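Local structure of VP4 CORE protein (Bluetongue virus, 2JHP) at residues R122-K127 / L503-P508; F476-W479 / I484-K487; L288-A293 / Y316-T321. The protein caps viral RNA as a multifunctional enzyme that binds S-adenosyl-L-homocysteine at two sites, and is one of the five proteins of the inner capsid. All coordinates share one frame; numbering follows the deposited sequence.

Contact 1 of 3, residues R122-K127 / L503-P508; sequences RNYAFK and LKEPIP. With SAH (S-adenosyl-L-homocysteine), chain B.
Tyr-124 reaches out of helix 114-128 and touches Leu-503, the last residue of strand 499-503, and Glu-505 in the loop that follows. Its CB leads off the helix toward that segment, with CG anti to the backbone N (chi1 164°). The side chain also packs on Ile-433 of strand 433-437. On one flank of the ring, CE2 lies 3.9 Å from CD2 of Leu-503, an apolar contact. On the other, CE1 comes within 3.5 Å of OE2 of Glu-505. At the tip, the OH of Tyr-124 donates a hydrogen bond to OE2 of Glu-505, 2.6 Å away. This oxygen lies at the ring edge, near the ring plane. The hydroxyl meets it on the anti side of the carboxylate, slightly out of the plane. Ring and carboxylate are turned 57° against each other. Tyr-481 OH also bonds OE2, so two tyrosines grip one oxygen of a buried residue. An inverse gamma turn centred on Lys-504 carries the chain from Leu-503 to Glu-505.

Two residues back on the helix, Arg-122 reaches the ligand S-adenosyl-L-homocysteine. Its NE bonds the ligand O at 2.9 Å, with an N-H...O angle of 162°. Its NH2 bonds OXT of the ligand at 3.0 Å and O only weakly. The guanidinium thus meets the ligand carboxylate along one edge, with O near its plane. NH1 forms a salt bridge with Asp-119, a second hold on the guanidinium that is consistent with a fixed orientation. Arg-122 also touches the bound guanine. The sheet order 3-2-1-4-5-7-6, with strand 499-503 as the antiparallel seventh strand, is that of the Rossmann-like class I methyltransferase fold, and Arg-122 belongs to its ligand pocket.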
loop_
_atom_site.group_PDB
_atom_site.type_symbol
_atom_site.label_atom_id
_atom_site.label_comp_id
_atom_site.label_asym_id
_atom_site.label_seq_id
_atom_site.Cartn_x
_atom_site.Cartn_y
_atom_site.Cartn_z
ATOM N N ARG A 122 -5.528 -2.080 -2.692
ATOM C CA ARG A 122 -5.874 -0.944 -1.865
ATOM C C ARG A 122 -7.117 -0.242 -2.387
ATOM O O ARG A 122 -7.909 0.286 -1.599
ATOM C CB ARG A 122 -4.718 0.040 -1.757
ATOM C CG ARG A 122 -4.758 0.868 -0.466
ATOM C CD ARG A 122 -3.578 1.828 -0.311
ATOM N NE ARG A 122 -2.312 1.105 -0.305
ATOM C CZ ARG A 122 -1.537 0.972 -1.371
ATOM N NH1 ARG A 122 -1.910 1.533 -2.510
ATOM N NH2 ARG A 122 -0.408 0.280 -1.291
ATOM N N ASN A 123 -7.298 -0.238 -3.707
ATOM C CA ASN A 123 -8.471 0.389 -4.292
ATOM C C ASN A 123 -9.719 -0.359 -3.931
ATOM O O ASN A 123 -10.682 0.251 -3.563
ATOM C CB ASN A 123 -8.315 0.597 -5.797
ATOM C CG ASN A 123 -7.217 1.621 -6.136
ATOM O OD1 ASN A 123 -6.665 2.302 -5.258
ATOM N ND2 ASN A 123 -6.894 1.722 -7.420
ATOM N N TYR A 124 -9.671 -1.683 -3.962
ATOM C CA TYR A 124 -10.784 -2.500 -3.475
ATOM C C TYR A 124 -11.105 -2.120 -2.023
ATOM O O TYR A 124 -12.288 -1.980 -1.648
ATOM C CB TYR A 124 -10.467 -4.001 -3.596
ATOM C CG TYR A 124 -11.379 -4.909 -2.780
ATOM C CD1 TYR A 124 -12.630 -5.302 -3.270
ATOM C CD2 TYR A 124 -10.989 -5.378 -1.516
ATOM C CE1 TYR A 124 -13.465 -6.137 -2.529
ATOM C CE2 TYR A 124 -11.824 -6.215 -0.760
ATOM C CZ TYR A 124 -13.063 -6.590 -1.273
ATOM O OH TYR A 124 -13.900 -7.410 -0.528
ATOM N N ALA A 125 -10.042 -1.935 -1.232
ATOM C CA ALA A 125 -10.160 -1.609 0.188
ATOM C C ALA A 125 -10.759 -0.227 0.455
ATOM O O ALA A 125 -11.433 -0.042 1.471
ATOM C CB ALA A 125 -8.816 -1.760 0.908
ATOM N N PHE A 126 -10.523 0.732 -0.441
ATOM C CA PHE A 126 -11.108 2.066 -0.279
ATOM C C PHE A 126 -12.599 2.015 -0.587
ATOM O O PHE A 126 -13.375 2.831 -0.075
ATOM C CB PHE A 126 -10.415 3.107 -1.162
ATOM C CG PHE A 126 -9.109 3.599 -0.612
ATOM C CD1 PHE A 126 -7.915 3.380 -1.302
ATOM C CD2 PHE A 126 -9.060 4.293 0.605
ATOM C CE1 PHE A 126 -6.688 3.843 -0.789
ATOM C CE2 PHE A 126 -7.834 4.760 1.125
ATOM C CZ PHE A 126 -6.649 4.528 0.422
ATOM N N LYS A 127 -12.991 1.049 -1.416
ATOM C CA LYS A 127 -14.398 0.848 -1.766
ATOM C C LYS A 127 -15.147 0.151 -0.641
ATOM O O LYS A 127 -16.340 0.389 -0.451
ATOM C CB LYS A 127 -14.548 0.045 -3.066
ATOM C CG LYS A 127 -13.989 0.732 -4.312
ATOM C CD LYS A 127 -14.642 2.093 -4.520
ATOM C CE LYS A 127 -14.003 2.877 -5.650
ATOM N NZ LYS A 127 -14.375 4.327 -5.566
ATOM N N LEU A 503 -10.077 -12.100 2.277
ATOM C CA LEU A 503 -11.125 -11.191 1.793
ATOM C C LEU A 503 -12.461 -11.454 2.473
ATOM O O LEU A 503 -12.854 -12.609 2.613
ATOM C CB LEU A 503 -11.309 -11.338 0.282
ATOM C CG LEU A 503 -10.177 -11.032 -0.687
ATOM C CD1 LEU A 503 -10.585 -11.388 -2.095
ATOM C CD2 LEU A 503 -9.832 -9.573 -0.621
ATOM N N LYS A 504 -13.153 -10.387 2.890
ATOM C CA LYS A 504 -14.535 -10.506 3.388
ATOM C C LYS A 504 -15.483 -10.591 2.189
ATOM O O LYS A 504 -16.210 -9.656 1.871
ATOM C CB LYS A 504 -14.917 -9.359 4.328
ATOM C CG LYS A 504 -16.114 -9.665 5.219
ATOM C CD LYS A 504 -16.044 -8.886 6.519
ATOM C CE LYS A 504 -17.137 -9.306 7.484
ATOM N NZ LYS A 504 -16.835 -8.861 8.870
ATOM N N GLU A 505 -15.392 -11.737 1.515
ATOM C CA GLU A 505 -16.173 -12.058 0.332
ATOM C C GLU A 505 -16.807 -13.451 0.484
ATOM O O GLU A 505 -16.092 -14.412 0.817
ATOM C CB GLU A 505 -15.266 -12.027 -0.909
ATOM C CG GLU A 505 -14.876 -10.634 -1.371
ATOM C CD GLU A 505 -16.084 -9.784 -1.696
ATOM O OE1 GLU A 505 -17.184 -10.341 -1.924
ATOM O OE2 GLU A 505 -15.931 -8.549 -1.721
ATOM N N PRO A 506 -18.132 -13.568 0.238
ATOM C CA PRO A 506 -18.802 -14.862 0.407
ATOM C C PRO A 506 -18.344 -15.856 -0.647
ATOM O O PRO A 506 -17.995 -15.459 -1.757
ATOM C CB PRO A 506 -20.313 -14.531 0.232
ATOM C CG PRO A 506 -20.349 -13.301 -0.592
ATOM C CD PRO A 506 -19.059 -12.518 -0.226
ATOM N N ILE A 507 -18.338 -17.135 -0.283
ATOM C CA ILE A 507 -18.092 -18.220 -1.226
ATOM C C ILE A 507 -18.983 -18.023 -2.447
ATOM O O ILE A 507 -20.171 -17.753 -2.296
ATOM C CB ILE A 507 -18.392 -19.592 -0.584
ATOM C CG1 ILE A 507 -17.508 -19.824 0.650
ATOM C CG2 ILE A 507 -18.202 -20.705 -1.594
ATOM C CD1 ILE A 507 -17.964 -20.967 1.554
ATOM N N PRO A 508 -18.417 -18.130 -3.663
ATOM C CA PRO A 508 -19.243 -17.983 -4.866
ATOM C C PRO A 508 -20.342 -19.038 -4.962
ATOM O O PRO A 508 -20.255 -20.098 -4.342
ATOM C CB PRO A 508 -18.246 -18.184 -6.005
ATOM C CG PRO A 508 -16.919 -17.873 -5.410
ATOM C CD PRO A 508 -17.004 -18.369 -4.006
HETATM N N SAH B . -0.396 -0.416 4.640
HETATM C CA SAH B . 0.356 0.380 3.620
HETATM C CB SAH B . 1.859 0.515 3.883
HETATM C CG SAH B . 2.590 -0.540 4.693
HETATM S SD SAH B . 4.250 0.041 5.137
HETATM C C SAH B . 0.096 -0.087 2.197
HETATM O O SAH B . -1.044 -0.390 1.837
HETATM O OXT SAH B . 1.004 -0.140 1.368
HETATM C "C5'" SAH B . 4.115 -0.797 6.742
HETATM C "C4'" SAH B . 3.829 0.158 7.889
HETATM O "O4'" SAH B . 3.052 -0.475 8.886
HETATM C "C3'" SAH B . 5.102 0.660 8.563
HETATM O "O3'" SAH B . 4.916 2.046 8.802
HETATM C "C2'" SAH B . 5.141 -0.077 9.894
HETATM O "O2'" SAH B . 5.704 0.685 10.928
HETATM C "C1'" SAH B . 3.655 -0.308 10.165
HETATM N N9 SAH B . 3.400 -1.450 11.071
HETATM C C8 SAH B . 4.082 -2.643 11.130
HETATM N N7 SAH B . 3.531 -3.411 12.105
HETATM C C5 SAH B . 2.507 -2.729 12.671
HETATM C C6 SAH B . 1.606 -3.037 13.694
HETATM N N6 SAH B . 1.669 -4.214 14.313
HETATM N N1 SAH B . 0.635 -2.123 14.058
HETATM C C2 SAH B . 0.558 -0.902 13.410
HETATM N N3 SAH B . 1.447 -0.593 12.396
HETATM C C4 SAH B . 2.411 -1.489 12.030
#

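Contact 2 of 3, residues F476-W479 / I484-K487; sequences FLMW and IVKK
Met-478 turns CG anti to its carbonyl carbon (chi1 -82°) and then runs straight out, reaching along the Val-485 to Lys-487 backbone. Val-485 places CG1 anti to its own N (chi1 -174°), which brings this methyl to the thioether chain: CG of Met-478 is 3.9 Å from CG1 of Val-485. The second methyl, CG2 of Val-485, rests 3.8 Å from CB of Leu-477. One valine therefore fits against two successive residues of helix 470-480.

The backbones also come close. CA of Met-478 points its hydrogen at O of Val-485, 3.5 Å from the carbon, in a nearly straight CA-H...O contact (174°). Further out, CE of Met-478 lies 3.5 Å from O of Lys-486 and 3.7 Å from O of Lys-487.

Leu-477 and Ile-484 both continue onto Tyr-124, so helix 114-128 packs against helix and loop together. No hydrogen bond crosses between 476-479 and 484-487. Apolar carbon contacts and one CA-H...O contact join the returning loop to the helix, with CE of Met-478 set against backbone carbonyl oxygens.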
loop_
_atom_site.group_PDB
_atom_site.type_symbol
_atom_site.label_atom_id
_atom_site.label_comp_id
_atom_site.label_asym_id
_atom_site.label_seq_id
_atom_site.Cartn_x
_atom_site.Cartn_y
_atom_site.Cartn_z
ATOM N N PHE A 476 -9.510 -13.271 -8.507
ATOM C CA PHE A 476 -10.821 -13.259 -7.897
ATOM C C PHE A 476 -11.494 -11.897 -8.078
ATOM O O PHE A 476 -12.663 -11.829 -8.459
ATOM C CB PHE A 476 -10.729 -13.612 -6.417
ATOM C CG PHE A 476 -12.066 -13.803 -5.763
ATOM C CD1 PHE A 476 -12.776 -14.992 -5.938
ATOM C CD2 PHE A 476 -12.629 -12.798 -4.986
ATOM C CE1 PHE A 476 -14.003 -15.180 -5.338
ATOM C CE2 PHE A 476 -13.854 -12.980 -4.386
ATOM C CZ PHE A 476 -14.542 -14.177 -4.561
ATOM N N LEU A 477 -10.748 -10.827 -7.818
ATOM C CA LEU A 477 -11.277 -9.469 -7.926
ATOM C C LEU A 477 -11.458 -9.046 -9.363
ATOM O O LEU A 477 -12.373 -8.300 -9.658
ATOM C CB LEU A 477 -10.394 -8.451 -7.170
ATOM C CG LEU A 477 -10.326 -8.624 -5.650
ATOM C CD1 LEU A 477 -9.110 -7.939 -5.035
ATOM C CD2 LEU A 477 -11.623 -8.142 -5.025
ATOM N N MET A 478 -10.596 -9.508 -10.259
ATOM C CA MET A 478 -10.844 -9.307 -11.679
ATOM C C MET A 478 -12.261 -9.827 -12.029
ATOM O O MET A 478 -13.032 -9.179 -12.747
ATOM C CB MET A 478 -9.797 -9.994 -12.547
ATOM C CG MET A 478 -8.537 -9.184 -12.702
ATOM S SD MET A 478 -7.363 -9.947 -13.834
ATOM C CE MET A 478 -5.928 -8.913 -13.575
ATOM N N TRP A 479 -12.588 -10.985 -11.461
ATOM C CA TRP A 479 -13.774 -11.755 -11.801
ATOM C C TRP A 479 -15.052 -11.220 -11.157
ATOM O O TRP A 479 -16.088 -11.168 -11.806
ATOM C CB TRP A 479 -13.512 -13.204 -11.390
ATOM C CG TRP A 479 -14.615 -14.173 -11.578
ATOM C CD1 TRP A 479 -15.424 -14.296 -12.654
ATOM C CD2 TRP A 479 -14.987 -15.208 -10.667
ATOM N NE1 TRP A 479 -16.310 -15.333 -12.465
ATOM C CE2 TRP A 479 -16.059 -15.911 -11.250
ATOM C CE3 TRP A 479 -14.526 -15.602 -9.401
ATOM C CZ2 TRP A 479 -16.684 -16.987 -10.614
ATOM C CZ3 TRP A 479 -15.145 -16.671 -8.767
ATOM C CH2 TRP A 479 -16.216 -17.345 -9.370
ATOM N N ILE A 484 -13.227 -2.451 -10.362
ATOM C CA ILE A 484 -12.278 -2.212 -9.289
ATOM C C ILE A 484 -10.909 -2.701 -9.762
ATOM O O ILE A 484 -9.924 -1.969 -9.657
ATOM C CB ILE A 484 -12.687 -2.858 -7.941
ATOM C CG1 ILE A 484 -14.041 -2.313 -7.480
ATOM C CG2 ILE A 484 -11.651 -2.545 -6.878
ATOM C CD1 ILE A 484 -14.534 -2.841 -6.136
ATOM N N VAL A 485 -10.852 -3.921 -10.300
ATOM C CA VAL A 485 -9.596 -4.483 -10.820
ATOM C C VAL A 485 -9.797 -4.941 -12.257
ATOM O O VAL A 485 -10.443 -5.954 -12.512
ATOM C CB VAL A 485 -9.043 -5.651 -9.933
ATOM C CG1 VAL A 485 -7.677 -6.105 -10.408
ATOM C CG2 VAL A 485 -8.954 -5.238 -8.462
ATOM N N LYS A 486 -9.244 -4.173 -13.186
ATOM C CA LYS A 486 -9.421 -4.413 -14.615
ATOM C C LYS A 486 -8.629 -5.635 -15.085
ATOM O O LYS A 486 -7.662 -6.036 -14.444
ATOM C CB LYS A 486 -8.978 -3.186 -15.417
ATOM C CG LYS A 486 -9.782 -1.927 -15.179
ATOM C CD LYS A 486 -9.084 -0.754 -15.847
ATOM C CE LYS A 486 -9.533 0.578 -15.276
ATOM N NZ LYS A 486 -10.846 1.005 -15.830
ATOM N N LYS A 487 -9.045 -6.222 -16.204
ATOM C CA LYS A 487 -8.337 -7.360 -16.793
ATOM C C LYS A 487 -6.912 -6.987 -17.206
ATOM O O LYS A 487 -5.999 -7.815 -17.128
ATOM C CB LYS A 487 -9.095 -7.895 -18.012
ATOM C CG LYS A 487 -9.755 -9.249 -17.814
ATOM C CD LYS A 487 -11.222 -9.145 -17.458
ATOM C CE LYS A 487 -11.972 -10.416 -17.867
ATOM N NZ LYS A 487 -12.313 -10.436 -19.333
#

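Contact 3 of 3, residues L288-A293 / Y316-T321; sequences LGEEIA and YHCIST
Residues 288-293 of helix 280-295 run over residues 316-320 in roughly the same direction, the axes of these short segments 8.2 Å apart at closest and 38° from parallel. Glu-290 and Ile-319 form the centre. Glu-290 holds its chain extended beyond CG, which carries the carboxylate to the strand backbone. There OE1 of Glu-290 accepts a hydrogen bond from N of Ile-319, at 2.8 Å and almost straight (173°). The N-H comes from well above the carboxylate plane. The same OE1 is 3.3 Å from CB of Cys-318. The other oxygen, OE2, makes a salt bridge with Arg-287 one turn back on the helix, so the carboxylate has both a charged and a backbone partner. One residue on, CG of Glu-291 meets CD1 of Ile-319 at 4.1 Å, the two side chains crossing at about a right angle.

Cys-318 and Ser-320 use their backbones to pair with strand 357-362, while the N-H of Ile-319 between them is taken by the helix. Behind the contact, Ile-292 and Ala-293 pack on strand 260-264. Helix 280-295 is the crossover of a beta-alpha-beta unit from that strand to its parallel neighbour 302-308, which Glu-290 and Ala-293 touch.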
loop_
_atom_site.group_PDB
_atom_site.type_symbol
_atom_site.label_atom_id
_atom_site.label_comp_id
_atom_site.label_asym_id
_atom_site.label_seq_id
_atom_site.Cartn_x
_atom_site.Cartn_y
_atom_site.Cartn_z
ATOM N N LEU A 288 3.511 36.456 17.803
ATOM C CA LEU A 288 2.176 36.993 17.524
ATOM C C LEU A 288 1.304 35.965 16.823
ATOM O O LEU A 288 0.152 35.760 17.214
ATOM C CB LEU A 288 2.245 38.264 16.672
ATOM C CG LEU A 288 0.897 38.933 16.378
ATOM C CD1 LEU A 288 0.215 39.339 17.689
ATOM C CD2 LEU A 288 1.038 40.142 15.443
ATOM N N GLY A 289 1.871 35.334 15.793
ATOM C CA GLY A 289 1.201 34.296 15.021
ATOM C C GLY A 289 0.714 33.169 15.897
ATOM O O GLY A 289 -0.401 32.677 15.721
ATOM N N GLU A 290 1.565 32.780 16.844
ATOM C CA GLU A 290 1.253 31.763 17.840
ATOM C C GLU A 290 0.080 32.187 18.729
ATOM O O GLU A 290 -0.870 31.424 18.929
ATOM C CB GLU A 290 2.493 31.472 18.697
ATOM C CG GLU A 290 3.609 30.718 17.973
ATOM C CD GLU A 290 4.908 30.637 18.772
ATOM O OE1 GLU A 290 4.920 30.990 19.978
ATOM O OE2 GLU A 290 5.931 30.222 18.182
ATOM N N GLU A 291 0.169 33.411 19.251
ATOM C CA GLU A 291 -0.839 34.003 20.125
ATOM C C GLU A 291 -2.195 34.133 19.433
ATOM O O GLU A 291 -3.214 33.746 19.989
ATOM C CB GLU A 291 -0.356 35.366 20.609
ATOM C CG GLU A 291 0.780 35.290 21.622
ATOM C CD GLU A 291 1.378 36.649 21.964
ATOM O OE1 GLU A 291 0.831 37.693 21.515
ATOM O OE2 GLU A 291 2.403 36.676 22.691
ATOM N N ILE A 292 -2.198 34.665 18.212
ATOM C CA ILE A 292 -3.413 34.730 17.395
ATOM C C ILE A 292 -4.030 33.343 17.215
ATOM O O ILE A 292 -5.246 33.172 17.345
ATOM C CB ILE A 292 -3.145 35.427 16.038
ATOM C CG1 ILE A 292 -3.018 36.944 16.271
ATOM C CG2 ILE A 292 -4.259 35.120 15.038
ATOM C CD1 ILE A 292 -2.600 37.769 15.065
ATOM N N ALA A 293 -3.176 32.355 16.950
ATOM C CA ALA A 293 -3.617 30.974 16.774
ATOM C C ALA A 293 -4.215 30.410 18.067
ATOM O O ALA A 293 -5.289 29.808 18.042
ATOM C CB ALA A 293 -2.461 30.086 16.256
ATOM N N TYR A 316 14.630 30.604 25.567
ATOM C CA TYR A 316 13.455 31.440 25.338
ATOM C C TYR A 316 12.190 30.592 25.335
ATOM O O TYR A 316 12.251 29.365 25.461
ATOM C CB TYR A 316 13.581 32.214 24.016
ATOM C CG TYR A 316 13.655 31.352 22.765
ATOM C CD1 TYR A 316 14.866 30.795 22.334
ATOM C CD2 TYR A 316 12.515 31.113 21.997
ATOM C CE1 TYR A 316 14.926 30.007 21.169
ATOM C CE2 TYR A 316 12.571 30.345 20.842
ATOM C CZ TYR A 316 13.777 29.793 20.431
ATOM O OH TYR A 316 13.824 29.022 19.289
ATOM N N HIS A 317 11.045 31.249 25.182
ATOM C CA HIS A 317 9.764 30.554 25.238
ATOM C C HIS A 317 8.867 30.819 24.034
ATOM O O HIS A 317 9.009 31.830 23.336
ATOM C CB HIS A 317 9.029 30.886 26.537
ATOM C CG HIS A 317 9.746 30.431 27.768
ATOM N ND1 HIS A 317 9.659 29.142 28.244
ATOM C CD2 HIS A 317 10.563 31.097 28.623
ATOM C CE1 HIS A 317 10.388 29.029 29.340
ATOM N NE2 HIS A 317 10.947 30.202 29.594
ATOM N N CYS A 318 7.943 29.887 23.807
ATOM C CA CYS A 318 6.970 29.990 22.734
ATOM C C CYS A 318 5.767 29.072 22.993
ATOM O O CYS A 318 5.786 28.262 23.921
ATOM C CB CYS A 318 7.623 29.628 21.402
ATOM S SG CYS A 318 7.995 27.891 21.226
ATOM N N ILE A 319 4.733 29.206 22.166
ATOM C CA ILE A 319 3.539 28.386 22.275
ATOM C C ILE A 319 3.565 27.350 21.155
ATOM O O ILE A 319 3.499 27.692 19.973
ATOM C CB ILE A 319 2.266 29.241 22.207
ATOM C CG1 ILE A 319 2.253 30.269 23.343
ATOM C CG2 ILE A 319 1.038 28.359 22.282
ATOM C CD1 ILE A 319 1.410 31.483 23.049
ATOM N N SER A 320 3.668 26.080 21.530
ATOM C CA SER A 320 3.937 25.037 20.552
ATOM C C SER A 320 3.378 23.656 20.899
ATOM O O SER A 320 3.064 23.362 22.051
ATOM C CB SER A 320 5.452 24.927 20.324
ATOM O OG SER A 320 5.756 23.925 19.362
ATOM N N THR A 321 3.259 22.825 19.869
ATOM C CA THR A 321 3.107 21.384 20.031
ATOM C C THR A 321 4.430 20.726 19.607
ATOM O O THR A 321 5.043 19.993 20.382
ATOM C CB THR A 321 1.899 20.837 19.219
ATOM O OG1 THR A 321 0.666 21.314 19.782
ATOM C CG2 THR A 321 1.890 19.306 19.203
#

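How the contacts relate
Contacts 1 and 2 form one packed region, with centres 11 Å apart. CD1 of Tyr-124 lies 3.5 Å from CD2 of Leu-477, and CD1 of Leu-503 lies 3.8 Å from CD2 of Phe-476. Contact 1 reaches its ligand through Arg-122, whereas in contact 2 the side chain of Leu-477 stays about 12 Å from guanine and 13 Å from S-adenosyl-L-homocysteine. Contact 3 stands apart, its centre 46 Å from that of contact 1 and 52 Å from that of contact 2. Its helix packs on a second seven-stranded sheet with the same strand order, while its strand pairs with 357-362. The Glu-291 side chain is about 13 Å from a bound S-adenosyl-L-homocysteine.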